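Side-chain contacts in peptidase M14 domain-containing protein (Shewanella amazonensis, PDB 2QVP), which probably acts as a zinc-dependent metallocarboxypeptidase or related hydrolase of the peptidase M14 family, although its substrate is uncharacterised: residues 46-51 / 144-149; 129-134 / 140-145; 148-153 / 227-232. All blocks are in the same frame, centred on the assembly; numbering follows the deposited sequence. Where two conformers were deposited one is given.

Helix 145-152 joins all three contacts: interactions 1 and 3 use overlapping parts of it, and interaction 2 ends at Ser144, its N-cap residue, and Ala145. The centres of interactions 2 and 3 are about 7 Å apart; that of interaction 1 is about 14 Å from interaction 2 and 12 Å from interaction 3. Interactions 2 and 3 touch through Phe130, whose CD1 is 3.4 Å from Leu151 CD2 and whose N probably bonds Thr227 O (3.0 Å). A glycerol, probably from the crystallisation liquor, lies about 4 Å from the side chains of Phe131 and Phe232. In interaction 3, the side chain of Phe229 is about 11 Å from that of Glu245, the predicted active-site residue.

Interaction 1: residues 46-51 / 144-149; sequences GQAGHH and SAEGRI
Ile149 makes the tight part of this contact by laying its two outer methyl groups on the backbone of Gly46 and Gln47. Its CD1 approaches Gln47 O to 3.6 Å and Gly46 CA to 3.8 Å, while CG2 sits 3.7 Å from Gly46 N. The branch is set with CG2 anti to the backbone N (chi1, measured to CG1, -76°), which presents both methyls to the strand. Glycine at position 46 leaves room for them, since a beta carbon there would point toward the helix and collide with Ile149 CD1. A second touch lies further along, where Ala48 CB meets Glu146 OE2 at 3.6 Å. The Glu146 chain bends at chi2 (82°), bringing its end nearer the strand, and its other oxygen, OE1, accepts from Ser144 OG (3.1 Å) through the anti lone pair and also bonds Asn120. Ser144 OG in turn takes Gly147 N at 3.0 Å, a nearly straight N-cap bond that opens the helix. The loose, exposed side is at Gln47, whose CB points away from the helix. No hydrogen bond crosses between the segments. The axes of strand 46-48 and helix 145-149 come within 9.0 Å, running almost antiparallel; this places the start of helix 145-152 beside the outermost strand 41-48 of the mixed sheet, just before the type I' turn that leads into strand 51-57.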
ATOM      1  N   GLY A  46       0.595  16.347  -4.412  1.00 17.39           N
ATOM      2  CA  GLY A  46       1.800  17.160  -4.476  1.00 17.43           C
ATOM      3  C   GLY A  46       2.778  16.514  -5.430  1.00 18.06           C
ATOM      4  O   GLY A  46       2.461  15.485  -6.033  1.00 16.49           O
ATOM      5  N   GLN A  47       3.948  17.138  -5.576  1.00 20.43           N
ATOM      6  CA  GLN A  47       5.024  16.670  -6.442  1.00 21.54           C
ATOM      7  C   GLN A  47       6.220  16.294  -5.573  1.00 20.90           C
ATOM      8  O   GLN A  47       6.456  16.908  -4.537  1.00 17.98           O
ATOM      9  CB  GLN A  47       5.451  17.762  -7.446  1.00 22.18           C
ATOM     10  CG  GLN A  47       4.350  18.286  -8.428  1.00 31.39           C
ATOM     11  CD  GLN A  47       4.067  17.381  -9.654  1.00 41.92           C
ATOM     12  OE1 GLN A  47       4.968  16.771 -10.224  1.00 46.33           O
ATOM     13  NE2 GLN A  47       2.808  17.346 -10.082  1.00 44.69           N
ATOM     14  N   ALA A  48       6.929  15.251  -5.986  1.00 20.62           N
ATOM     15  CA  ALA A  48       8.175  14.822  -5.372  1.00 20.95           C
ATOM     16  C   ALA A  48       9.121  14.634  -6.559  1.00 21.94           C
ATOM     17  O   ALA A  48       8.872  13.772  -7.422  1.00 20.87           O
ATOM     18  CB  ALA A  48       7.999  13.557  -4.594  1.00 22.00           C
ATOM     19  N   GLY A  49      10.163  15.474  -6.631  1.00 21.07           N
ATOM     20  CA  GLY A  49      11.130  15.460  -7.739  1.00 22.09           C
ATOM     21  C   GLY A  49      10.477  15.626  -9.100  1.00 21.42           C
ATOM     22  O   GLY A  49      10.877  14.966 -10.073  1.00 20.73           O
ATOM     23  N   HIS A  50       9.447  16.482  -9.144  1.00 22.42           N
ATOM     24  CA  HIS A  50       8.628  16.755 -10.351  1.00 23.09           C
ATOM     25  C   HIS A  50       7.833  15.540 -10.866  1.00 21.48           C
ATOM     26  O   HIS A  50       7.482  15.489 -12.043  1.00 23.36           O
ATOM     27  CB  HIS A  50       9.492  17.394 -11.461  1.00 26.63           C
ATOM     28  CG  HIS A  50      10.260  18.582 -10.979  1.00 28.50           C
ATOM     29  ND1 HIS A  50       9.659  19.797 -10.737  1.00 31.83           N
ATOM     30  CD2 HIS A  50      11.558  18.722 -10.626  1.00 35.56           C
ATOM     31  CE1 HIS A  50      10.564  20.646 -10.286  1.00 38.20           C
ATOM     32  NE2 HIS A  50      11.724  20.017 -10.206  1.00 37.28           N
ATOM     33  N   HIS A  51       7.558  14.592  -9.965  1.00 20.08           N
ATOM     34  CA  HIS A  51       6.742  13.407 -10.228  1.00 19.22           C
ATOM     35  C   HIS A  51       5.509  13.557  -9.330  1.00 16.79           C
ATOM     36  O   HIS A  51       5.648  13.829  -8.135  1.00 18.15           O
ATOM     37  CB  HIS A  51       7.456  12.094  -9.890  1.00 17.70           C
ATOM     38  CG  HIS A  51       8.658  11.801 -10.730  1.00 20.83           C
ATOM     39  ND1 HIS A  51       8.570  11.478 -12.062  1.00 20.91           N
ATOM     40  CD2 HIS A  51       9.972  11.725 -10.411  1.00 18.92           C
ATOM     41  CE1 HIS A  51       9.779  11.233 -12.538  1.00 21.96           C
ATOM     42  NE2 HIS A  51      10.649  11.373 -11.556  1.00 18.60           N
ATOM     43  N   SER A 144       9.066  12.945   6.087  1.00 13.82           N
ATOM     44  CA  SER A 144       9.638  13.231   4.781  1.00 12.39           C
ATOM     45  C   SER A 144       8.731  14.222   4.069  1.00 12.97           C
ATOM     46  O   SER A 144       7.571  14.422   4.487  1.00  7.37           O
ATOM     47  CB  SER A 144       9.659  11.970   3.954  1.00 12.95           C
ATOM     48  OG  SER A 144       8.331  11.696   3.535  1.00 14.86           O
ATOM     49  N   ALA A 145       9.250  14.829   2.994  1.00 13.54           N
ATOM     50  CA  ALA A 145       8.465  15.745   2.132  1.00 14.43           C
ATOM     51  C   ALA A 145       7.126  15.140   1.671  1.00 13.48           C
ATOM     52  O   ALA A 145       6.103  15.817   1.656  1.00 14.38           O
ATOM     53  CB  ALA A 145       9.287  16.170   0.909  1.00 15.25           C
ATOM     54  N   GLU A 146       7.145  13.861   1.317  1.00 14.26           N
ATOM     55  CA  GLU A 146       5.951  13.140   0.869  1.00 15.92           C
ATOM     56  C   GLU A 146       4.970  12.956   2.026  1.00 14.39           C
ATOM     57  O   GLU A 146       3.746  13.106   1.875  1.00 12.35           O
ATOM     58  CB  GLU A 146       6.303  11.766   0.281  1.00 17.83           C
ATOM     59  CG  GLU A 146       7.245  11.787  -0.955  1.00 14.57           C
ATOM     60  CD  GLU A 146       8.722  11.906  -0.646  1.00 24.56           C
ATOM     61  OE1 GLU A 146       9.111  11.754   0.559  1.00 22.32           O
ATOM     62  OE2 GLU A 146       9.483  12.143  -1.622  1.00 19.12           O
ATOM     63  N   GLY A 147       5.528  12.630   3.191  1.00 13.68           N
ATOM     64  CA  GLY A 147       4.746  12.463   4.394  1.00 12.19           C
ATOM     65  C   GLY A 147       4.050  13.756   4.721  1.00 11.27           C
ATOM     66  O   GLY A 147       2.892  13.710   5.091  1.00 12.29           O
ATOM     67  N   ARG A 148       4.745  14.893   4.547  1.00 10.85           N
ATOM     68  CA  ARG A 148       4.143  16.198   4.797  0.50 12.57           C
ATOM     69  C   ARG A 148       3.015  16.471   3.788  1.00 13.79           C
ATOM     70  O   ARG A 148       1.964  17.015   4.168  1.00 16.43           O
ATOM     71  CB  ARG A 148       5.209  17.298   4.830  0.50 13.38           C
ATOM     72  CG  ARG A 148       6.129  17.169   6.050  0.50 12.02           C
ATOM     73  CD  ARG A 148       7.262  18.190   6.081  0.50 13.82           C
ATOM     74  NE  ARG A 148       8.111  17.966   7.259  0.50 10.73           N
ATOM     75  CZ  ARG A 148       7.952  18.516   8.469  0.50  2.00           C
ATOM     76  NH1 ARG A 148       6.991  19.399   8.738  0.50  6.14           N
ATOM     77  NH2 ARG A 148       8.786  18.183   9.435  0.50  4.72           N
ATOM     78  N   ILE A 149       3.207  16.072   2.525  1.00 13.86           N
ATOM     79  CA  ILE A 149       2.155  16.202   1.480  1.00 13.35           C
ATOM     80  C   ILE A 149       0.901  15.410   1.866  1.00 11.80           C
ATOM     81  O   ILE A 149      -0.214  15.947   1.800  1.00 14.51           O
ATOM     82  CB  ILE A 149       2.644  15.766   0.073  1.00 15.43           C
ATOM     83  CG1 ILE A 149       3.544  16.847  -0.517  1.00 11.92           C
ATOM     84  CG2 ILE A 149       1.431  15.412  -0.893  1.00 12.37           C
ATOM     85  CD1 ILE A 149       4.271  16.410  -1.740  1.00 15.21           C
TER

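Interaction 2: residues 129-134 / 140-145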
ATOM      1  N   GLY A 129       7.018   9.047  10.498  1.00 14.86           N
ATOM      2  CA  GLY A 129       6.724  10.405  10.932  1.00 12.84           C
ATOM      3  C   GLY A 129       5.309  10.878  10.711  1.00 10.10           C
ATOM      4  O   GLY A 129       5.100  12.036  10.374  1.00  9.21           O
ATOM      5  N   PHE A 130       4.338  10.005  10.923  1.00  9.37           N
ATOM      6  CA  PHE A 130       2.914  10.364  10.817  1.00  8.63           C
ATOM      7  C   PHE A 130       2.366  10.361  12.228  1.00  8.57           C
ATOM      8  O   PHE A 130       2.305   9.308  12.856  1.00  8.70           O
ATOM      9  CB  PHE A 130       2.164   9.352   9.960  1.00  9.22           C
ATOM     10  CG  PHE A 130       2.580   9.354   8.524  1.00  5.57           C
ATOM     11  CD1 PHE A 130       1.994  10.250   7.632  1.00 15.44           C
ATOM     12  CD2 PHE A 130       3.558   8.471   8.052  1.00  9.74           C
ATOM     13  CE1 PHE A 130       2.366  10.266   6.295  1.00 16.06           C
ATOM     14  CE2 PHE A 130       3.949   8.493   6.732  1.00 11.28           C
ATOM     15  CZ  PHE A 130       3.340   9.394   5.839  1.00 12.10           C
ATOM     16  N   PHE A 131       1.946  11.526  12.714  1.00  6.86           N
ATOM     17  CA  PHE A 131       1.517  11.666  14.089  1.00  5.98           C
ATOM     18  C   PHE A 131       0.098  12.169  14.174  1.00  5.61           C
ATOM     19  O   PHE A 131      -0.424  12.787  13.241  1.00  6.13           O
ATOM     20  CB  PHE A 131       2.431  12.634  14.862  1.00  5.67           C
ATOM     21  CG  PHE A 131       3.849  12.292  14.769  1.00  8.29           C
ATOM     22  CD1 PHE A 131       4.420  11.388  15.678  1.00  6.70           C
ATOM     23  CD2 PHE A 131       4.629  12.818  13.739  1.00  5.94           C
ATOM     24  CE1 PHE A 131       5.747  11.030  15.555  1.00  5.02           C
ATOM     25  CE2 PHE A 131       5.965  12.488  13.632  1.00  6.73           C
ATOM     26  CZ  PHE A 131       6.525  11.578  14.532  1.00  8.79           C
ATOM     27  N   ILE A 132      -0.533  11.825  15.289  1.00  7.77           N
ATOM     28  CA  ILE A 132      -1.849  12.283  15.611  1.00 11.47           C
ATOM     29  C   ILE A 132      -1.688  12.655  17.093  1.00  8.78           C
ATOM     30  O   ILE A 132      -1.286  11.809  17.912  1.00  8.15           O
ATOM     31  CB  ILE A 132      -2.995  11.237  15.175  1.00 13.52           C
ATOM     32  CG1 ILE A 132      -4.380  11.868  15.310  1.00 21.82           C
ATOM     33  CG2 ILE A 132      -2.968   9.939  15.959  1.00 14.35           C
ATOM     34  CD1 ILE A 132      -5.398  11.205  14.434  1.00 20.13           C
ATOM     35  N   GLU A 133      -1.912  13.936  17.400  1.00  8.78           N
ATOM     36  CA  GLU A 133      -1.760  14.507  18.749  1.00 10.01           C
ATOM     37  C   GLU A 133      -3.071  15.145  19.173  1.00  9.08           C
ATOM     38  O   GLU A 133      -3.498  16.142  18.569  1.00  9.45           O
ATOM     39  CB  GLU A 133      -0.653  15.565  18.783  1.00  7.55           C
ATOM     40  CG  GLU A 133       0.711  15.076  18.367  1.00  9.51           C
ATOM     41  CD  GLU A 133       1.200  13.918  19.214  1.00  2.00           C
ATOM     42  OE1 GLU A 133       0.935  13.940  20.418  1.00  9.29           O
ATOM     43  OE2 GLU A 133       1.841  12.994  18.666  1.00 13.43           O
ATOM     44  N   ASN A 134      -3.700  14.558  20.193  1.00  9.32           N
ATOM     45  CA  ASN A 134      -4.997  15.001  20.722  1.00 12.35           C
ATOM     46  C   ASN A 134      -6.028  15.220  19.602  1.00 10.71           C
ATOM     47  O   ASN A 134      -6.659  16.267  19.523  1.00 10.63           O
ATOM     48  CB  ASN A 134      -4.794  16.234  21.567  1.00 13.40           C
ATOM     49  CG  ASN A 134      -3.772  16.001  22.676  1.00 17.02           C
ATOM     50  OD1 ASN A 134      -3.905  15.069  23.460  1.00 15.48           O
ATOM     51  ND2 ASN A 134      -2.757  16.847  22.738  1.00 14.24           N
ATOM     52  N   GLY A 140       6.263  15.687  12.051  1.00  5.76           N
ATOM     53  CA  GLY A 140       7.222  15.873  13.125  1.00  3.96           C
ATOM     54  C   GLY A 140       8.585  16.012  12.511  1.00  5.55           C
ATOM     55  O   GLY A 140       8.711  16.134  11.288  1.00  4.96           O
ATOM     56  N   ALA A 141       9.594  15.953  13.368  1.00  4.83           N
ATOM     57  CA  ALA A 141      11.011  16.112  12.999  1.00  6.90           C
ATOM     58  C   ALA A 141      11.485  15.149  11.926  1.00  8.67           C
ATOM     59  O   ALA A 141      12.264  15.523  11.080  1.00 11.15           O
ATOM     60  CB  ALA A 141      11.893  16.007  14.249  1.00  6.98           C
ATOM     61  N   ASP A 142      10.969  13.928  11.929  1.00 14.03           N
ATOM     62  CA  ASP A 142      11.380  12.914  10.939  1.00 16.15           C
ATOM     63  C   ASP A 142      10.413  12.703   9.752  1.00 15.28           C
ATOM     64  O   ASP A 142      10.569  11.721   9.032  1.00 19.92           O
ATOM     65  CB  ASP A 142      11.649  11.577  11.651  1.00 17.91           C
ATOM     66  CG  ASP A 142      10.396  10.954  12.276  1.00 17.84           C
ATOM     67  OD1 ASP A 142       9.397  11.663  12.589  1.00 17.19           O
ATOM     68  OD2 ASP A 142      10.447   9.733  12.486  1.00 16.28           O
ATOM     69  N   THR A 143       9.435  13.584   9.528  1.00 11.96           N
ATOM     70  CA  THR A 143       8.499  13.374   8.413  1.00 13.31           C
ATOM     71  C   THR A 143       9.203  13.770   7.119  1.00 11.96           C
ATOM     72  O   THR A 143       9.912  14.761   7.073  1.00 11.54           O
ATOM     73  CB  THR A 143       7.161  14.139   8.617  1.00 13.14           C
ATOM     74  OG1 THR A 143       6.672  13.863   9.930  1.00  8.38           O
ATOM     75  CG2 THR A 143       6.108  13.734   7.622  1.00  8.79           C
ATOM     76  N   SER A 144       9.066  12.945   6.087  1.00 13.82           N
ATOM     77  CA  SER A 144       9.638  13.231   4.781  1.00 12.39           C
ATOM     78  C   SER A 144       8.731  14.222   4.069  1.00 12.97           C
ATOM     79  O   SER A 144       7.571  14.422   4.487  1.00  7.37           O
ATOM     80  CB  SER A 144       9.659  11.970   3.954  1.00 12.95           C
ATOM     81  OG  SER A 144       8.331  11.696   3.535  1.00 14.86           O
ATOM     82  N   ALA A 145       9.250  14.829   2.994  1.00 13.54           N
ATOM     83  CA  ALA A 145       8.465  15.745   2.132  1.00 14.43           C
ATOM     84  C   ALA A 145       7.126  15.140   1.671  1.00 13.48           C
ATOM     85  O   ALA A 145       6.103  15.817   1.656  1.00 14.38           O
ATOM     86  CB  ALA A 145       9.287  16.170   0.909  1.00 15.25           C
TER
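Thr143 OG1 is gripped from two directions, donating to Gly129 O across the contact and accepting from Gly140 N within its own turn. The Gly140 N bond is 2.8 Å long with an N-H...O angle of 163°. The bond to Gly129 O refines to 2.5 Å, so short that its exact length deserves caution. With chi1 at -49° the hydroxyl lies beside the backbone N, anti to the carbonyl carbon, while CG2 packs 3.4 Å from Gly129 O. A valine in place of Thr143 would probably leave Gly129 O without its donor and Gly140 N without its acceptor, weakening the turn's hold on Gly129. Gly140 to Thr143 form a type I beta turn, closed by Thr143 N bonding Gly140 O. From this turn Asp142 reaches to the facing segment: its OD1 comes 3.4 Å from Gly129 CA and, in the plane of the Phe131 ring, 3.5 Å from CZ at the edge. Ring and carboxylate planes are 40° apart, and the oxygen probably profits from the slightly positive rim. Phe131 CE2 also touches Gly140 N, at 3.6 Å. The contact closes the base of the hairpin of strands 131-133 and 136-138, and Thr143, resting on Arg148 and Leu151, hands the chain through N-cap Ser144 to helix 145-152, while Gly129 N bonds Thr227 just ahead of helix 229-235.

Interaction 3: residues 148-153 / 227-232; sequences RILLEH and TSFESF
Leu151 reaches from helix 145-152 onto the face of Phe232, and its atoms divide the work. CB leaves the backbone without touching the other helix, and CG merely carries the fork. From there CD1 goes to Phe232, 3.8 Å from CZ and 4.0 Å from CE1. Its distance to the ring centroid is 4.1 Å, with an offset of 22° from the ring normal, which makes this a CH-pi contact displaced toward the rim. CD2 turns to Phe130. Both torsions of Leu151 depart from staggered values (chi1 is -92°), which may reflect the fit of the fork between two rings.

One residue back along the helix, Leu150 meets Phe229. In the conformer described, its CD2 sits over one face of the ring, 4.0 Å from CE1, and the two side chains cross at about a right angle. Phe229 has CG anti to its own backbone N (chi1 -180°), which carries the ring toward Leu150; it also meets Phe74 and, edge-to-face, Phe130. The pairing is helix-on-helix packing within the alpha/beta fold of the M14 zinc exopeptidases, and the side chains of Leu150, Leu151, Phe229 and Phe232 are all buried. No hydrogen bond joins the segments.

Polar bonds hold the start of helix 229-235 and the end of helix 145-152. Ser228 OG, the N-cap of helix 229-235, accepts from Ser231 N at 3.2 Å and also bonds Asp226. On the other side, His153 ND1 donates to Ile149 O at 2.9 Å, with the oxygen near the plane of the imidazole; His153 is itself the N-cap of helix 154-160. From that next helix, Leu157 touches Leu150, while Ala154 and Gln158 pack against Phe232.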
ATOM      1  N   ARG A 148       4.745  14.893   4.547  1.00 10.85           N
ATOM      2  CA  ARG A 148       4.143  16.198   4.797  0.50 12.57           C
ATOM      3  C   ARG A 148       3.015  16.471   3.788  1.00 13.79           C
ATOM      4  O   ARG A 148       1.964  17.015   4.168  1.00 16.43           O
ATOM      5  CB  ARG A 148       5.209  17.298   4.830  0.50 13.38           C
ATOM      6  CG  ARG A 148       6.129  17.169   6.050  0.50 12.02           C
ATOM      7  CD  ARG A 148       7.262  18.190   6.081  0.50 13.82           C
ATOM      8  NE  ARG A 148       8.111  17.966   7.259  0.50 10.73           N
ATOM      9  CZ  ARG A 148       7.952  18.516   8.469  0.50  2.00           C
ATOM     10  NH1 ARG A 148       6.991  19.399   8.738  0.50  6.14           N
ATOM     11  NH2 ARG A 148       8.786  18.183   9.435  0.50  4.72           N
ATOM     12  N   ILE A 149       3.207  16.072   2.525  1.00 13.86           N
ATOM     13  CA  ILE A 149       2.155  16.202   1.480  1.00 13.35           C
ATOM     14  C   ILE A 149       0.901  15.410   1.866  1.00 11.80           C
ATOM     15  O   ILE A 149      -0.214  15.947   1.800  1.00 14.51           O
ATOM     16  CB  ILE A 149       2.644  15.766   0.073  1.00 15.43           C
ATOM     17  CG1 ILE A 149       3.544  16.847  -0.517  1.00 11.92           C
ATOM     18  CG2 ILE A 149       1.431  15.412  -0.893  1.00 12.37           C
ATOM     19  CD1 ILE A 149       4.271  16.410  -1.740  1.00 15.21           C
ATOM     20  N   LEU A 150       1.079  14.154   2.275  1.00 10.94           N
ATOM     21  CA  LEU A 150      -0.056  13.318   2.694  0.50 11.60           C
ATOM     22  C   LEU A 150      -0.727  13.847   3.964  1.00 12.10           C
ATOM     23  O   LEU A 150      -1.962  13.804   4.061  1.00 12.81           O
ATOM     24  CB  LEU A 150       0.340  11.840   2.839  0.50 13.19           C
ATOM     25  CG  LEU A 150       0.199  10.962   1.578  0.50 15.60           C
ATOM     26  CD1 LEU A 150       0.585  11.667   0.274  0.50 17.51           C
ATOM     27  CD2 LEU A 150       0.979   9.662   1.780  0.50 12.67           C
ATOM     28  N   LEU A 151       0.066  14.359   4.923  1.00 11.03           N
ATOM     29  CA  LEU A 151      -0.505  14.916   6.165  1.00 11.70           C
ATOM     30  C   LEU A 151      -1.311  16.181   5.896  1.00 12.76           C
ATOM     31  O   LEU A 151      -2.294  16.438   6.572  1.00 14.30           O
ATOM     32  CB  LEU A 151       0.529  15.207   7.257  1.00 11.24           C
ATOM     33  CG  LEU A 151       0.971  14.234   8.385  1.00 15.03           C
ATOM     34  CD1 LEU A 151      -0.075  13.182   8.718  1.00  6.23           C
ATOM     35  CD2 LEU A 151       2.344  13.606   8.183  1.00 12.43           C
ATOM     36  N   GLU A 152      -0.892  16.971   4.917  1.00 13.51           N
ATOM     37  CA  GLU A 152      -1.684  18.111   4.496  1.00 17.43           C
ATOM     38  C   GLU A 152      -3.075  17.693   3.982  1.00 15.45           C
ATOM     39  O   GLU A 152      -3.952  18.526   3.987  1.00 14.29           O
ATOM     40  CB  GLU A 152      -0.942  18.944   3.454  1.00 16.71           C
ATOM     41  CG  GLU A 152       0.188  19.746   4.059  1.00 23.51           C
ATOM     42  CD  GLU A 152       1.172  20.315   3.028  1.00 27.83           C
ATOM     43  OE1 GLU A 152       1.013  20.065   1.804  1.00 40.84           O
ATOM     44  OE2 GLU A 152       2.119  21.012   3.466  1.00 44.21           O
ATOM     45  N   HIS A 153      -3.270  16.438   3.536  1.00 16.57           N
ATOM     46  CA  HIS A 153      -4.605  15.947   3.113  1.00 15.62           C
ATOM     47  C   HIS A 153      -5.053  14.852   4.055  1.00 13.40           C
ATOM     48  O   HIS A 153      -5.712  13.915   3.639  1.00 14.01           O
ATOM     49  CB  HIS A 153      -4.603  15.458   1.640  1.00 15.40           C
ATOM     50  CG  HIS A 153      -4.063  16.464   0.667  1.00 16.17           C
ATOM     51  ND1 HIS A 153      -2.711  16.640   0.466  1.00 25.50           N
ATOM     52  CD2 HIS A 153      -4.679  17.324  -0.184  1.00 13.00           C
ATOM     53  CE1 HIS A 153      -2.517  17.575  -0.444  1.00 20.65           C
ATOM     54  NE2 HIS A 153      -3.693  18.004  -0.858  1.00 16.32           N
ATOM     55  N   THR A 227       5.150   5.111  13.961  1.00 12.19           N
ATOM     56  CA  THR A 227       4.726   6.340  13.264  1.00 10.03           C
ATOM     57  C   THR A 227       4.554   6.097  11.755  1.00 11.18           C
ATOM     58  O   THR A 227       4.606   7.032  10.952  1.00 11.72           O
ATOM     59  CB  THR A 227       5.689   7.468  13.577  1.00 11.04           C
ATOM     60  OG1 THR A 227       6.958   7.207  12.966  1.00  9.48           O
ATOM     61  CG2 THR A 227       5.826   7.620  15.122  1.00  9.51           C
ATOM     62  N   SER A 228       4.286   4.837  11.374  1.00 14.20           N
ATOM     63  CA  SER A 228       4.010   4.477   9.977  1.00 11.65           C
ATOM     64  C   SER A 228       2.684   5.047   9.536  1.00  9.10           C
ATOM     65  O   SER A 228       1.811   5.392  10.366  1.00  7.79           O
ATOM     66  CB  SER A 228       4.033   2.955   9.744  1.00  9.78           C
ATOM     67  OG  SER A 228       2.968   2.312  10.414  1.00 15.16           O
ATOM     68  N   PHE A 229       2.537   5.162   8.207  1.00  8.42           N
ATOM     69  CA  PHE A 229       1.302   5.665   7.609  1.00 11.95           C
ATOM     70  C   PHE A 229       0.058   4.837   8.069  1.00 10.64           C
ATOM     71  O   PHE A 229      -0.976   5.393   8.474  1.00 13.55           O
ATOM     72  CB  PHE A 229       1.462   5.752   6.073  1.00  7.35           C
ATOM     73  CG  PHE A 229       0.257   6.268   5.345  1.00 10.86           C
ATOM     74  CD1 PHE A 229      -0.142   7.606   5.475  1.00 14.62           C
ATOM     75  CD2 PHE A 229      -0.463   5.435   4.489  1.00 14.07           C
ATOM     76  CE1 PHE A 229      -1.231   8.088   4.778  1.00 15.64           C
ATOM     77  CE2 PHE A 229      -1.541   5.914   3.770  1.00 14.62           C
ATOM     78  CZ  PHE A 229      -1.945   7.240   3.920  1.00 14.15           C
ATOM     79  N   GLU A 230       0.185   3.522   8.036  1.00 11.14           N
ATOM     80  CA  GLU A 230      -0.904   2.593   8.454  1.00 13.73           C
ATOM     81  C   GLU A 230      -1.216   2.661   9.961  1.00 12.74           C
ATOM     82  O   GLU A 230      -2.368   2.548  10.340  1.00 12.66           O
ATOM     83  CB  GLU A 230      -0.653   1.123   7.974  1.00 15.95           C
ATOM     84  CG  GLU A 230       0.562   0.354   8.516  1.00 15.54           C
ATOM     85  CD  GLU A 230       1.920   0.704   7.856  1.00 23.86           C
ATOM     86  OE1 GLU A 230       2.005   1.650   7.029  1.00 22.35           O
ATOM     87  OE2 GLU A 230       2.922   0.037   8.199  1.00 27.94           O
ATOM     88  N   SER A 231      -0.196   2.806  10.802  1.00 12.17           N
ATOM     89  CA  SER A 231      -0.396   3.047  12.238  1.00 14.02           C
ATOM     90  C   SER A 231      -1.187   4.347  12.431  1.00 11.28           C
ATOM     91  O   SER A 231      -2.129   4.386  13.206  1.00 11.87           O
ATOM     92  CB  SER A 231       0.931   3.162  13.003  1.00 13.30           C
ATOM     93  OG  SER A 231       1.564   1.913  13.136  1.00 16.80           O
ATOM     94  N   PHE A 232      -0.785   5.399  11.714  1.00 11.37           N
ATOM     95  CA  PHE A 232      -1.483   6.688  11.753  1.00 10.11           C
ATOM     96  C   PHE A 232      -2.978   6.558  11.384  1.00 10.55           C
ATOM     97  O   PHE A 232      -3.837   7.053  12.092  1.00 12.41           O
ATOM     98  CB  PHE A 232      -0.757   7.713  10.838  1.00  9.82           C
ATOM     99  CG  PHE A 232      -1.597   8.942  10.490  1.00  8.06           C
ATOM    100  CD1 PHE A 232      -1.767   9.955  11.401  1.00  4.86           C
ATOM    101  CD2 PHE A 232      -2.189   9.067   9.243  1.00 12.32           C
ATOM    102  CE1 PHE A 232      -2.564  11.082  11.093  1.00  9.35           C
ATOM    103  CE2 PHE A 232      -2.964  10.187   8.919  1.00 15.69           C
ATOM    104  CZ  PHE A 232      -3.153  11.193   9.856  1.00  4.54           C
TER